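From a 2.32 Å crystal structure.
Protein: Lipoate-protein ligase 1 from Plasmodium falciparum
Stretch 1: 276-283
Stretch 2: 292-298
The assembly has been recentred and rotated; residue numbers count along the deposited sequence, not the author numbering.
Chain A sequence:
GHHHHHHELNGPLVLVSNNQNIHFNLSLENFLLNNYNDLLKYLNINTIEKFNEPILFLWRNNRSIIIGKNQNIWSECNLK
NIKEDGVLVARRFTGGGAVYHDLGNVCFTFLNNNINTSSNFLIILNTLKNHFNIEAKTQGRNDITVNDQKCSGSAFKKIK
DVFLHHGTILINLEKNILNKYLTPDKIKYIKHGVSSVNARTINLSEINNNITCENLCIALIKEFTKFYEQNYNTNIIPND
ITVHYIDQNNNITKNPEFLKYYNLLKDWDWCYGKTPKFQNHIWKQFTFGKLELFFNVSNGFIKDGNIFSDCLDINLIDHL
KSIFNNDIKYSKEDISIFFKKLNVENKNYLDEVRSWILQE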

ATOM      1  N   PRO A 276      -7.625 -22.607  -7.243  1.00163.63           N
ATOM      2  CA  PRO A 276      -8.903 -23.340  -7.236  1.00165.99           C
ATOM      3  C   PRO A 276      -9.980 -22.781  -8.153  1.00157.67           C
ATOM      4  O   PRO A 276     -10.290 -21.585  -8.119  1.00159.73           O
ATOM      5  CB  PRO A 276      -9.335 -23.252  -5.768  1.00165.74           C
ATOM      6  CG  PRO A 276      -8.059 -23.284  -5.034  1.00164.98           C
ATOM      7  CD  PRO A 276      -7.073 -22.508  -5.877  1.00162.73           C
ATOM      8  N   LYS A 277     -10.554 -23.653  -8.978  1.00125.50           N
ATOM      9  CA  LYS A 277     -11.616 -23.253  -9.884  1.00116.37           C
ATOM     10  C   LYS A 277     -12.914 -23.032  -9.112  1.00113.23           C
ATOM     11  O   LYS A 277     -13.053 -23.412  -7.945  1.00112.38           O
ATOM     12  CB  LYS A 277     -11.814 -24.308 -10.972  1.00122.27           C
ATOM     13  N   PHE A 278     -13.879 -22.407  -9.782  0.92112.89           N
ATOM     14  CA  PHE A 278     -15.160 -22.103  -9.165  0.92109.81           C
ATOM     15  C   PHE A 278     -16.259 -22.188 -10.212  0.92110.37           C
ATOM     16  O   PHE A 278     -16.035 -21.919 -11.396  0.92111.87           O
ATOM     17  CB  PHE A 278     -15.147 -20.720  -8.507  0.92102.94           C
ATOM     18  CG  PHE A 278     -14.615 -20.729  -7.105  0.92 99.52           C
ATOM     19  CD1 PHE A 278     -15.464 -20.937  -6.033  0.92 99.21           C
ATOM     20  CD2 PHE A 278     -13.265 -20.540  -6.858  0.92 97.31           C
ATOM     21  CE1 PHE A 278     -14.980 -20.954  -4.742  0.92 97.63           C
ATOM     22  CE2 PHE A 278     -12.776 -20.553  -5.564  0.92 95.51           C
ATOM     23  CZ  PHE A 278     -13.636 -20.760  -4.506  0.92 95.69           C
ATOM     24  N   GLN A 279     -17.454 -22.567  -9.757  1.00108.74           N
ATOM     25  CA  GLN A 279     -18.570 -22.784 -10.670  1.00107.58           C
ATOM     26  C   GLN A 279     -18.943 -21.498 -11.399  1.00102.86           C
ATOM     27  O   GLN A 279     -18.957 -21.450 -12.634  1.00103.67           O
ATOM     28  CB  GLN A 279     -19.772 -23.339  -9.901  1.00108.65           C
ATOM     29  CG  GLN A 279     -19.530 -24.693  -9.253  1.00111.47           C
ATOM     30  CD  GLN A 279     -20.737 -25.189  -8.482  1.00112.06           C
ATOM     31  OE1 GLN A 279     -21.867 -24.777  -8.744  1.00110.57           O
ATOM     32  NE2 GLN A 279     -20.503 -26.074  -7.520  1.00114.78           N
ATOM     33  N   ASN A 280     -19.248 -20.442 -10.648  0.85 98.41           N
ATOM     34  CA  ASN A 280     -19.778 -19.214 -11.219  0.85 95.73           C
ATOM     35  C   ASN A 280     -18.838 -18.046 -10.950  0.85 93.23           C
ATOM     36  O   ASN A 280     -18.087 -18.039  -9.966  0.85 90.85           O
ATOM     37  CB  ASN A 280     -21.164 -18.899 -10.651  0.85 95.02           C
ATOM     38  CG  ASN A 280     -22.096 -20.094 -10.696  0.85 98.25           C
ATOM     39  OD1 ASN A 280     -21.722 -21.201 -10.307  0.85100.89           O
ATOM     40  ND2 ASN A 280     -23.316 -19.879 -11.179  0.85 98.89           N
ATOM     41  N   HIS A 281     -18.904 -17.049 -11.832  1.00 95.95           N
ATOM     42  CA  HIS A 281     -18.005 -15.901 -11.781  1.00 94.86           C
ATOM     43  C   HIS A 281     -18.721 -14.680 -12.336  1.00 92.29           C
ATOM     44  O   HIS A 281     -19.180 -14.699 -13.482  1.00 97.29           O
ATOM     45  CB  HIS A 281     -16.725 -16.184 -12.573  1.00 95.62           C
ATOM     46  CG  HIS A 281     -16.010 -14.953 -13.034  1.00 93.38           C
ATOM     47  ND1 HIS A 281     -15.689 -13.914 -12.188  1.00 90.12           N
ATOM     48  CD2 HIS A 281     -15.545 -14.600 -14.256  1.00 94.21           C
ATOM     49  CE1 HIS A 281     -15.061 -12.972 -12.869  1.00 89.19           C
ATOM     50  NE2 HIS A 281     -14.960 -13.364 -14.127  1.00 91.32           N
ATOM     51  N   ILE A 282     -18.814 -13.622 -11.527  1.00 80.35           N
ATOM     52  CA  ILE A 282     -19.404 -12.358 -11.947  1.00 76.74           C
ATOM     53  C   ILE A 282     -18.363 -11.260 -11.753  1.00 75.03           C
ATOM     54  O   ILE A 282     -17.364 -11.438 -11.052  1.00 72.50           O
ATOM     55  CB  ILE A 282     -20.706 -12.033 -11.180  1.00 76.29           C
ATOM     56  CG1 ILE A 282     -20.419 -11.743  -9.700  1.00 74.63           C
ATOM     57  CG2 ILE A 282     -21.691 -13.195 -11.316  1.00 78.74           C
ATOM     58  CD1 ILE A 282     -21.630 -11.262  -8.920  1.00 74.74           C
ATOM     59  N   TRP A 283     -18.601 -10.115 -12.389  0.93 79.49           N
ATOM     60  CA  TRP A 283     -17.615  -9.044 -12.356  0.93 78.73           C
ATOM     61  C   TRP A 283     -18.256  -7.732 -12.784  0.93 78.37           C
ATOM     62  O   TRP A 283     -19.272  -7.714 -13.485  0.93 79.21           O
ATOM     63  CB  TRP A 283     -16.418  -9.370 -13.258  0.93 80.47           C
ATOM     64  CG  TRP A 283     -16.746  -9.340 -14.721  0.93 84.87           C
ATOM     65  CD1 TRP A 283     -16.379  -8.385 -15.624  0.93 86.01           C
ATOM     66  CD2 TRP A 283     -17.513 -10.307 -15.451  0.93 89.03           C
ATOM     67  NE1 TRP A 283     -16.866  -8.699 -16.870  0.93 89.21           N
ATOM     68  CE2 TRP A 283     -17.567  -9.873 -16.790  0.93 91.06           C
ATOM     69  CE3 TRP A 283     -18.158 -11.498 -15.103  0.93 91.06           C
ATOM     70  CZ2 TRP A 283     -18.239 -10.588 -17.780  0.93 94.27           C
ATOM     71  CZ3 TRP A 283     -18.826 -12.206 -16.087  0.93 93.58           C
ATOM     72  CH2 TRP A 283     -18.861 -11.748 -17.409  0.93 94.98           C
ATOM     73  N   GLU A 292     -14.509  -8.835  -8.866  1.00 82.19           N
ATOM     74  CA  GLU A 292     -14.709 -10.152  -9.457  1.00 83.61           C
ATOM     75  C   GLU A 292     -15.028 -11.134  -8.343  1.00 81.78           C
ATOM     76  O   GLU A 292     -14.211 -11.333  -7.437  1.00 81.11           O
ATOM     77  CB  GLU A 292     -13.468 -10.615 -10.225  1.00 86.21           C
ATOM     78  CG  GLU A 292     -13.286  -9.968 -11.581  1.00 88.98           C
ATOM     79  CD  GLU A 292     -12.154 -10.592 -12.372  1.00 91.81           C
ATOM     80  OE1 GLU A 292     -11.343 -11.330 -11.773  1.00 91.93           O
ATOM     81  OE2 GLU A 292     -12.079 -10.350 -13.595  1.00 93.73           O
ATOM     82  N   LEU A 293     -16.203 -11.751  -8.418  1.00 79.70           N
ATOM     83  CA  LEU A 293     -16.642 -12.741  -7.445  1.00 78.39           C
ATOM     84  C   LEU A 293     -16.678 -14.115  -8.095  1.00 80.55           C
ATOM     85  O   LEU A 293     -17.288 -14.289  -9.154  1.00 79.36           O
ATOM     86  CB  LEU A 293     -18.028 -12.398  -6.893  1.00 79.69           C
ATOM     87  CG  LEU A 293     -18.057 -11.633  -5.571  1.00 79.05           C
ATOM     88  CD1 LEU A 293     -17.512 -10.225  -5.753  1.00 76.30           C
ATOM     89  CD2 LEU A 293     -19.467 -11.603  -5.002  1.00 80.35           C
ATOM     90  N   PHE A 294     -16.021 -15.080  -7.462  0.95 87.82           N
ATOM     91  CA  PHE A 294     -16.116 -16.485  -7.832  0.95 93.39           C
ATOM     92  C   PHE A 294     -16.816 -17.233  -6.707  0.95 96.43           C
ATOM     93  O   PHE A 294     -16.506 -17.022  -5.532  0.95 95.73           O
ATOM     94  CB  PHE A 294     -14.731 -17.087  -8.080  0.95 93.08           C
ATOM     95  CG  PHE A 294     -13.938 -16.377  -9.141  0.95 92.15           C
ATOM     96  CD1 PHE A 294     -13.786 -16.933 -10.400  0.95 95.22           C
ATOM     97  CD2 PHE A 294     -13.342 -15.155  -8.878  0.95 89.03           C
ATOM     98  CE1 PHE A 294     -13.056 -16.283 -11.377  0.95 94.04           C
ATOM     99  CE2 PHE A 294     -12.612 -14.499  -9.852  0.95 88.16           C
ATOM    100  CZ  PHE A 294     -12.470 -15.064 -11.103  0.95 90.12           C
ATOM    101  N   PHE A 295     -17.765 -18.100  -7.056  1.00100.50           N
ATOM    102  CA  PHE A 295     -18.525 -18.774  -6.012  1.00102.27           C
ATOM    103  C   PHE A 295     -19.093 -20.088  -6.528  1.00106.77           C
ATOM    104  O   PHE A 295     -19.274 -20.287  -7.732  1.00108.87           O
ATOM    105  CB  PHE A 295     -19.652 -17.880  -5.479  1.00101.02           C
ATOM    106  CG  PHE A 295     -20.672 -17.497  -6.516  1.00101.71           C
ATOM    107  CD1 PHE A 295     -20.527 -16.333  -7.254  1.00 99.11           C
ATOM    108  CD2 PHE A 295     -21.780 -18.295  -6.744  1.00105.13           C
ATOM    109  CE1 PHE A 295     -21.467 -15.978  -8.204  1.00100.52           C
ATOM    110  CE2 PHE A 295     -22.723 -17.945  -7.692  1.00106.36           C
ATOM    111  CZ  PHE A 295     -22.566 -16.785  -8.422  1.00104.13           C
ATOM    112  N   ASN A 296     -19.363 -20.982  -5.576  1.00105.87           N
ATOM    113  CA  ASN A 296     -20.047 -22.242  -5.816  1.00107.40           C
ATOM    114  C   ASN A 296     -21.315 -22.282  -4.977  1.00107.51           C
ATOM    115  O   ASN A 296     -21.410 -21.622  -3.938  1.00105.47           O
ATOM    116  CB  ASN A 296     -19.155 -23.439  -5.462  1.00109.32           C
ATOM    117  CG  ASN A 296     -17.810 -23.390  -6.155  1.00108.89           C
ATOM    118  OD1 ASN A 296     -17.679 -22.830  -7.242  1.00108.59           O
ATOM    119  ND2 ASN A 296     -16.799 -23.977  -5.526  1.00109.15           N
ATOM    120  N   VAL A 297     -22.292 -23.063  -5.431  1.00107.17           N
ATOM    121  CA  VAL A 297     -23.571 -23.191  -4.741  1.00108.21           C
ATOM    122  C   VAL A 297     -23.971 -24.658  -4.729  1.00113.40           C
ATOM    123  O   VAL A 297     -23.999 -25.309  -5.780  1.00116.61           O
ATOM    124  CB  VAL A 297     -24.669 -22.333  -5.403  1.00107.11           C
ATOM    125  CG1 VAL A 297     -26.009 -22.516  -4.689  1.00107.87           C
ATOM    126  CG2 VAL A 297     -24.267 -20.862  -5.403  1.00102.20           C
ATOM    127  N   SER A 298     -24.275 -25.179  -3.541  1.00114.51           N
ATOM    128  CA  SER A 298     -24.739 -26.551  -3.377  1.00119.15           C
ATOM    129  C   SER A 298     -25.935 -26.548  -2.439  1.00117.73           C
ATOM    130  O   SER A 298     -25.837 -26.063  -1.307  1.00117.26           O
ATOM    131  CB  SER A 298     -23.629 -27.449  -2.824  1.00121.28           C
ATOM    132  OG  SER A 298     -23.285 -27.078  -1.500  1.00120.15           O
TER

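Residues 280-283 and 292-297 are neighbouring antiparallel strands, their axes 4.6 Å apart at closest approach. Asn280 pairs with Phe295 and Ile282 with Leu293, each through two backbone hydrogen bonds. Asn280 N to Phe295 O, Phe295 N to Asn280 O, Ile282 N to Leu293 O and Leu293 N to Ile282 O all measure 2.9 Å. His281 with Phe294 and Trp283 with Glu292 are the non-hydrogen-bonded pairs. There the CA atoms come closer, and CA-H...O contacts help fill the gaps, as from His281 CA to Leu293 O at 3.2 Å.

Side chains alternate between the two sheet faces. His281, Trp283, Glu292 and Phe294 share one. His281 is t and Phe294 is m, and with these rotamers their rings lie nearly parallel, 7° apart, in an offset stack with centroids 4.3 Å apart. The same His281 conformation allows a weak hydrogen bond from its ND1 to Leu293 O, 3.5 Å. Trp283 is p; its CB meets Glu292 CG at 3.6 Å, but the indole leads away from the other strand.

Asn280, Ile282, Leu293 and Phe295 share the other face. Phe295 is p, which brings its ring nearer stretch 1. Asn280 CB lies over the ring face, 3.7 Å from the centroid, a CH-pi contact. Ile282 CG2 meets the ring edge at Phe295 CE1, 4.2 Å. Ile282, also p, sets its CG1 3.7 Å from Leu293 CB. Leu293 has chi1 at -96°, between wells.

Before the first strand, a side chain takes over the bonding. Asn296 is m; its CA-to-CB bond points sideways, but its amide end comes nearer stretch 1, and OD1 accepts a short, nearly linear hydrogen bond from Gln279 N at 2.5 Å. Phe278 points toward stretch 2. Its CB packs 3.7 Å from Phe294 CB, and Phe294 O lies over one face of its ring.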